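Local coordinates for alpha,alpha-trehalose-phosphate synthase (UDP-forming) (Burkholderia multivorans, PDB 5UOF), which belongs to glycosyltransferase family 20 and has the two-domain GT-B architecture, with each domain built around a beta sheet flanked by helices, at residues V14-R18 against H142-F146; I136-Y141 against I159-I165. All blocks are in the same frame, centred on the assembly; numbering follows the deposited sequence.

In the fold
Both interactions involve the larger of the chain's two sheets, where strands 12-16, 135-139 and 159-162 run side by side and parallel. Interaction 2 is the direct pairing of 135-139 with 159-162, held by regular backbone hydrogen bonds and continued at the strand ends by His139, Asp140 and His164. Interaction 1 has no direct hydrogen bond: it sets the connection after strand 135-139 against strand 12-16, with apolar contacts inside and one water-bridged polar contact at its end. Both are largely buried, with Asn17, Asp140 and His164 partly exposed. Val138 ties them together, packing on Leu143 and Phe146, while Val15 is hydrogen-bonded to Trp137 and His139.

Interaction 1 (V14-R18 against H142-F146); sequences VVSNR and HLLPF
Val15 places its CG1 methyl over one face of the Phe146 ring, 3.9 Å from the ring centroid and displaced toward the rim, a CH-pi contact made by side chains that approach from opposite directions. The closest ring atom is CZ of Phe146, 3.8 Å from CG1 of Val15. CG1 stands anti to the backbone N (chi1 177°), which turns that branch to the ring, while CG2 lies nearest CE2 of the same ring. Leu143 packs beside the next residue of the strand, Ser16: its CD1 methyl lies 3.7 Å from CA of Ser16 and 3.9 Å from CG1 of Val15, so one branch covers both backbone and side chain. Farther on, the side chains of Asn17 and His142 cross at about a right angle, amide and ring planes 76° apart, and ND2 of Asn17 comes within 3.6 Å of CD2 of His142. A water joins the two residues, donating to OD1 of Asn17 at 2.9 Å and weakly accepting from the backbone N of His142 at 3.1 Å. OD1 of Asn17 also bonds to Tyr85, whose ring meets that of His142, so the amide has a second polar tether. Behind the contact, a type I turn from Leu143 to Phe146, closed by N of Phe146 on O of Leu143 (3.0 Å), brings both apolar side chains to the strand. Pro145 takes the N-cap position of helix 146-152. Loop and first helix residue, Phe146, thus lie against strand 12-16, the sheet neighbour of 135-139, within a Rossmann-like alpha/beta domain.

Interaction 2 (I136-Y141 against I159-I165); sequences IWVHDY and IGFFLHI
Strands 135-139 and 159-162 are the two parallel strands of a beta-alpha-beta unit joined through helix 146-152. Their hydrogen bonds begin with N of Gly160 on O of Ile136 (2.8 Å) and N of Val138 on O of Gly160 (2.8 Å), then continue through N of Phe162 on O of Val138 to N of Asp140 on O of Phe162. On one face Ile136 and Ile159 lie side by side, and CG1 of Val138 meets CD1 of Phe161 at 4.1 Å. On the other, Trp137 and Phe162 point the same way, NE1 of Trp137 3.7 Å from CB of Phe162; within the first strand, NE2 of His139 sits 3.2 Å above the five-membered ring of Trp137, which positions His139. At the C-terminal ends of the strands, ND1 of His139 and NE2 of His164 share an edge-on hydrogen bond of 3.0 Å, ring planes at 50°. N of His164 bonds to OD1 of Asp140 (2.9 Å) from above the carboxylate plane, joining the chain just after one strand to the loop after the other. CD1 of Ile165 lies 3.6 Å from CD1 of Tyr141, the side chains crossing at about a right angle. Such a parallel beta-alpha-beta unit is a building block of Rossmann-like GT-B domains.

Interaction 1 (V14-R18 against H142-F146)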
loop_
_atom_site.group_PDB
_atom_site.type_symbol
_atom_site.label_atom_id
_atom_site.label_comp_id
_atom_site.label_asym_id
_atom_site.label_seq_id
_atom_site.Cartn_x
_atom_site.Cartn_y
_atom_site.Cartn_z
ATOM N N VAL A 14 1.759 26.997 -19.001
ATOM C CA VAL A 14 1.892 26.285 -17.735
ATOM C C VAL A 14 0.585 26.417 -16.967
ATOM O O VAL A 14 0.057 27.524 -16.807
ATOM C CB VAL A 14 3.073 26.835 -16.919
ATOM C CG1 VAL A 14 2.996 26.340 -15.480
ATOM C CG2 VAL A 14 4.403 26.429 -17.555
ATOM N N VAL A 15 0.061 25.290 -16.491
ATOM C CA VAL A 15 -1.151 25.254 -15.680
ATOM C C VAL A 15 -0.780 24.619 -14.341
ATOM O O VAL A 15 -0.326 23.465 -14.302
ATOM C CB VAL A 15 -2.272 24.463 -16.373
ATOM C CG1 VAL A 15 -3.507 24.376 -15.485
ATOM C CG2 VAL A 15 -2.625 25.094 -17.718
ATOM N N SER A 16 -0.954 25.367 -13.248
ATOM C CA SER A 16 -0.594 24.846 -11.930
ATOM C C SER A 16 -1.482 25.466 -10.855
ATOM O O SER A 16 -2.384 26.258 -11.139
ATOM C CB SER A 16 0.878 25.110 -11.613
ATOM O OG SER A 16 1.107 26.483 -11.337
ATOM N N ASN A 17 -1.184 25.122 -9.596
ATOM C CA ASN A 17 -2.056 25.491 -8.482
ATOM C C ASN A 17 -2.064 26.994 -8.257
ATOM O O ASN A 17 -3.115 27.574 -7.962
ATOM C CB ASN A 17 -1.615 24.800 -7.186
ATOM C CG ASN A 17 -1.706 23.292 -7.251
ATOM O OD1 ASN A 17 -2.597 22.735 -7.885
ATOM N ND2 ASN A 17 -0.776 22.622 -6.583
ATOM N N ARG A 18 -0.909 27.643 -8.387
ATOM C CA ARG A 18 -0.790 29.025 -7.947
ATOM C C ARG A 18 0.151 29.787 -8.867
ATOM O O ARG A 18 1.273 29.338 -9.124
ATOM C CB ARG A 18 -0.270 29.076 -6.507
ATOM C CG ARG A 18 0.017 30.473 -6.007
ATOM C CD ARG A 18 -1.264 31.224 -5.733
ATOM N NE ARG A 18 -0.990 32.619 -5.399
ATOM C CZ ARG A 18 -0.675 33.041 -4.181
ATOM N NH1 ARG A 18 -0.593 32.175 -3.177
ATOM N NH2 ARG A 18 -0.446 34.329 -3.965
ATOM N N HIS A 142 -3.751 17.757 -8.185
ATOM C CA HIS A 142 -4.994 18.521 -8.090
ATOM C C HIS A 142 -5.610 18.756 -9.456
ATOM O O HIS A 142 -6.812 19.041 -9.546
ATOM C CB HIS A 142 -4.767 19.892 -7.432
ATOM C CG HIS A 142 -4.280 19.834 -6.013
ATOM N ND1 HIS A 142 -5.100 19.499 -4.957
ATOM C CD2 HIS A 142 -3.070 20.112 -5.475
ATOM C CE1 HIS A 142 -4.412 19.554 -3.830
ATOM N NE2 HIS A 142 -3.177 19.922 -4.118
ATOM N N LEU A 143 -4.801 18.671 -10.516
ATOM C CA LEU A 143 -5.227 19.004 -11.873
ATOM C C LEU A 143 -5.185 17.792 -12.789
ATOM O O LEU A 143 -5.150 17.940 -14.009
ATOM C CB LEU A 143 -4.349 20.120 -12.441
ATOM C CG LEU A 143 -4.499 21.489 -11.795
ATOM C CD1 LEU A 143 -3.300 22.381 -12.114
ATOM C CD2 LEU A 143 -5.804 22.118 -12.253
ATOM N N LEU A 144 -5.140 16.591 -12.224
ATOM C CA LEU A 144 -5.118 15.387 -13.051
ATOM C C LEU A 144 -6.200 15.341 -14.136
ATOM O O LEU A 144 -5.866 15.009 -15.286
ATOM C CB LEU A 144 -5.165 14.178 -12.108
ATOM C CG LEU A 144 -4.844 12.828 -12.728
ATOM C CD1 LEU A 144 -4.186 11.970 -11.686
ATOM C CD2 LEU A 144 -6.133 12.192 -13.222
ATOM N N PRO A 145 -7.471 15.666 -13.878
ATOM C CA PRO A 145 -8.483 15.591 -14.943
ATOM C C PRO A 145 -8.439 16.736 -15.948
ATOM O O PRO A 145 -9.329 16.820 -16.804
ATOM C CB PRO A 145 -9.815 15.620 -14.168
ATOM C CG PRO A 145 -9.469 15.472 -12.719
ATOM C CD PRO A 145 -8.083 16.009 -12.583
ATOM N N PHE A 146 -7.428 17.605 -15.897
ATOM C CA PHE A 146 -7.493 18.862 -16.644
ATOM C C PHE A 146 -7.467 18.629 -18.156
ATOM O O PHE A 146 -8.241 19.251 -18.895
ATOM C CB PHE A 146 -6.346 19.775 -16.210
ATOM C CG PHE A 146 -6.531 21.223 -16.606
ATOM C CD1 PHE A 146 -7.296 22.082 -15.826
ATOM C CD2 PHE A 146 -5.909 21.728 -17.735
ATOM C CE1 PHE A 146 -7.450 23.419 -16.177
ATOM C CE2 PHE A 146 -6.054 23.058 -18.087
ATOM C CZ PHE A 146 -6.823 23.904 -17.308
HETATM O O HOH W 1 -1.976 20.164 -9.059
#

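Interaction 2 (I136-Y141 against I159-I165)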
loop_
_atom_site.group_PDB
_atom_site.type_symbol
_atom_site.label_atom_id
_atom_site.label_comp_id
_atom_site.label_asym_id
_atom_site.label_seq_id
_atom_site.Cartn_x
_atom_site.Cartn_y
_atom_site.Cartn_z
ATOM N N ILE A 136 0.743 22.857 -23.815
ATOM C CA ILE A 136 0.128 22.982 -22.497
ATOM C C ILE A 136 0.792 21.994 -21.550
ATOM O O ILE A 136 0.883 20.801 -21.862
ATOM C CB ILE A 136 -1.388 22.746 -22.564
ATOM C CG1 ILE A 136 -1.995 23.654 -23.649
ATOM C CG2 ILE A 136 -2.032 23.020 -21.216
ATOM C CD1 ILE A 136 -3.489 23.455 -23.824
ATOM N N TRP A 137 1.222 22.487 -20.385
ATOM C CA TRP A 137 1.930 21.685 -19.382
ATOM C C TRP A 137 1.218 21.822 -18.040
ATOM O O TRP A 137 1.307 22.872 -17.392
ATOM C CB TRP A 137 3.385 22.130 -19.276
ATOM C CG TRP A 137 4.252 21.189 -18.474
ATOM C CD1 TRP A 137 3.870 20.026 -17.868
ATOM C CD2 TRP A 137 5.645 21.348 -18.205
ATOM N NE1 TRP A 137 4.945 19.445 -17.237
ATOM C CE2 TRP A 137 6.048 20.238 -17.433
ATOM C CE3 TRP A 137 6.596 22.321 -18.551
ATOM C CZ2 TRP A 137 7.357 20.077 -16.993
ATOM C CZ3 TRP A 137 7.906 22.153 -18.102
ATOM C CH2 TRP A 137 8.266 21.041 -17.339
ATOM N N VAL A 138 0.528 20.749 -17.617
ATOM C CA VAL A 138 -0.278 20.709 -16.396
ATOM C C VAL A 138 0.515 20.042 -15.279
ATOM O O VAL A 138 1.133 18.989 -15.486
ATOM C CB VAL A 138 -1.597 19.952 -16.649
ATOM C CG1 VAL A 138 -2.460 19.929 -15.386
ATOM C CG2 VAL A 138 -2.348 20.575 -17.830
ATOM N N HIS A 139 0.462 20.617 -14.076
ATOM C CA HIS A 139 1.283 20.152 -12.961
ATOM C C HIS A 139 0.454 19.599 -11.816
ATOM O O HIS A 139 -0.356 20.316 -11.220
ATOM C CB HIS A 139 2.193 21.272 -12.465
ATOM C CG HIS A 139 3.304 21.548 -13.414
ATOM N ND1 HIS A 139 4.545 20.957 -13.286
ATOM C CD2 HIS A 139 3.333 22.257 -14.565
ATOM C CE1 HIS A 139 5.307 21.334 -14.298
ATOM N NE2 HIS A 139 4.592 22.117 -15.090
ATOM N N ASP A 140 0.671 18.313 -11.531
ATOM C CA ASP A 140 0.388 17.637 -10.267
ATOM C C ASP A 140 -1.070 17.242 -10.050
ATOM O O ASP A 140 -1.957 17.547 -10.856
ATOM C CB ASP A 140 0.873 18.475 -9.085
ATOM C CG ASP A 140 1.489 17.612 -7.984
ATOM O OD1 ASP A 140 1.658 16.385 -8.211
ATOM O OD2 ASP A 140 1.792 18.141 -6.893
ATOM N N TYR A 141 -1.305 16.559 -8.926
ATOM C CA TYR A 141 -2.481 15.712 -8.770
ATOM C C TYR A 141 -3.788 16.491 -8.622
ATOM O O TYR A 141 -4.852 15.917 -8.889
ATOM C CB TYR A 141 -2.266 14.771 -7.572
ATOM C CG TYR A 141 -2.105 15.476 -6.245
ATOM C CD1 TYR A 141 -0.879 16.021 -5.860
ATOM C CD2 TYR A 141 -3.187 15.617 -5.383
ATOM C CE1 TYR A 141 -0.748 16.683 -4.655
ATOM C CE2 TYR A 141 -3.064 16.267 -4.176
ATOM C CZ TYR A 141 -1.842 16.800 -3.817
ATOM O OH TYR A 141 -1.729 17.457 -2.613
ATOM N N ILE A 159 -0.732 18.322 -24.927
ATOM C CA ILE A 159 -0.887 18.557 -23.498
ATOM C C ILE A 159 -0.035 17.542 -22.761
ATOM O O ILE A 159 -0.119 16.346 -23.042
ATOM C CB ILE A 159 -2.348 18.440 -23.026
ATOM C CG1 ILE A 159 -3.296 19.189 -23.969
ATOM C CG2 ILE A 159 -2.476 18.995 -21.615
ATOM C CD1 ILE A 159 -4.774 19.024 -23.592
ATOM N N GLY A 160 0.766 18.018 -21.818
ATOM C CA GLY A 160 1.568 17.145 -20.983
ATOM C C GLY A 160 1.173 17.270 -19.526
ATOM O O GLY A 160 0.706 18.319 -19.077
ATOM N N PHE A 161 1.380 16.186 -18.782
ATOM C CA PHE A 161 1.120 16.147 -17.351
ATOM C C PHE A 161 2.408 15.750 -16.660
ATOM O O PHE A 161 3.129 14.879 -17.150
ATOM C CB PHE A 161 0.008 15.119 -17.012
ATOM C CG PHE A 161 -0.363 15.064 -15.546
ATOM C CD1 PHE A 161 -1.016 16.132 -14.935
ATOM C CD2 PHE A 161 -0.098 13.925 -14.788
ATOM C CE1 PHE A 161 -1.369 16.077 -13.590
ATOM C CE2 PHE A 161 -0.452 13.866 -13.439
ATOM C CZ PHE A 161 -1.084 14.938 -12.842
ATOM N N PHE A 162 2.715 16.396 -15.537
ATOM C CA PHE A 162 3.793 15.920 -14.674
ATOM C C PHE A 162 3.259 15.730 -13.265
ATOM O O PHE A 162 2.741 16.673 -12.655
ATOM C CB PHE A 162 5.005 16.856 -14.656
ATOM C CG PHE A 162 6.164 16.265 -13.895
ATOM C CD1 PHE A 162 6.953 15.300 -14.493
ATOM C CD2 PHE A 162 6.403 16.596 -12.561
ATOM C CE1 PHE A 162 7.988 14.695 -13.790
ATOM C CE2 PHE A 162 7.452 16.012 -11.864
ATOM C CZ PHE A 162 8.244 15.057 -12.478
ATOM N N LEU A 163 3.392 14.510 -12.752
ATOM C CA LEU A 163 2.996 14.175 -11.392
ATOM C C LEU A 163 4.189 14.366 -10.461
ATOM O O LEU A 163 5.222 13.711 -10.628
ATOM C CB LEU A 163 2.501 12.732 -11.330
ATOM C CG LEU A 163 1.871 12.326 -9.998
ATOM C CD1 LEU A 163 0.528 13.078 -9.805
ATOM C CD2 LEU A 163 1.666 10.808 -9.986
ATOM N N HIS A 164 4.052 15.263 -9.484
ATOM C CA HIS A 164 5.157 15.536 -8.571
ATOM C C HIS A 164 5.225 14.560 -7.401
ATOM O O HIS A 164 6.283 14.434 -6.775
ATOM C CB HIS A 164 5.058 16.962 -8.036
ATOM C CG HIS A 164 5.232 18.010 -9.088
ATOM N ND1 HIS A 164 6.304 18.880 -9.094
ATOM C CD2 HIS A 164 4.487 18.318 -10.173
ATOM C CE1 HIS A 164 6.205 19.681 -10.140
ATOM N NE2 HIS A 164 5.106 19.371 -10.805
ATOM N N ILE A 165 4.133 13.863 -7.104
ATOM C CA ILE A 165 4.068 12.908 -5.997
ATOM C C ILE A 165 4.227 11.502 -6.573
ATOM O O ILE A 165 4.269 11.348 -7.803
ATOM C CB ILE A 165 2.750 13.081 -5.219
ATOM C CG1 ILE A 165 1.547 12.761 -6.106
ATOM C CG2 ILE A 165 2.644 14.509 -4.685
ATOM C CD1 ILE A 165 0.262 12.644 -5.315
#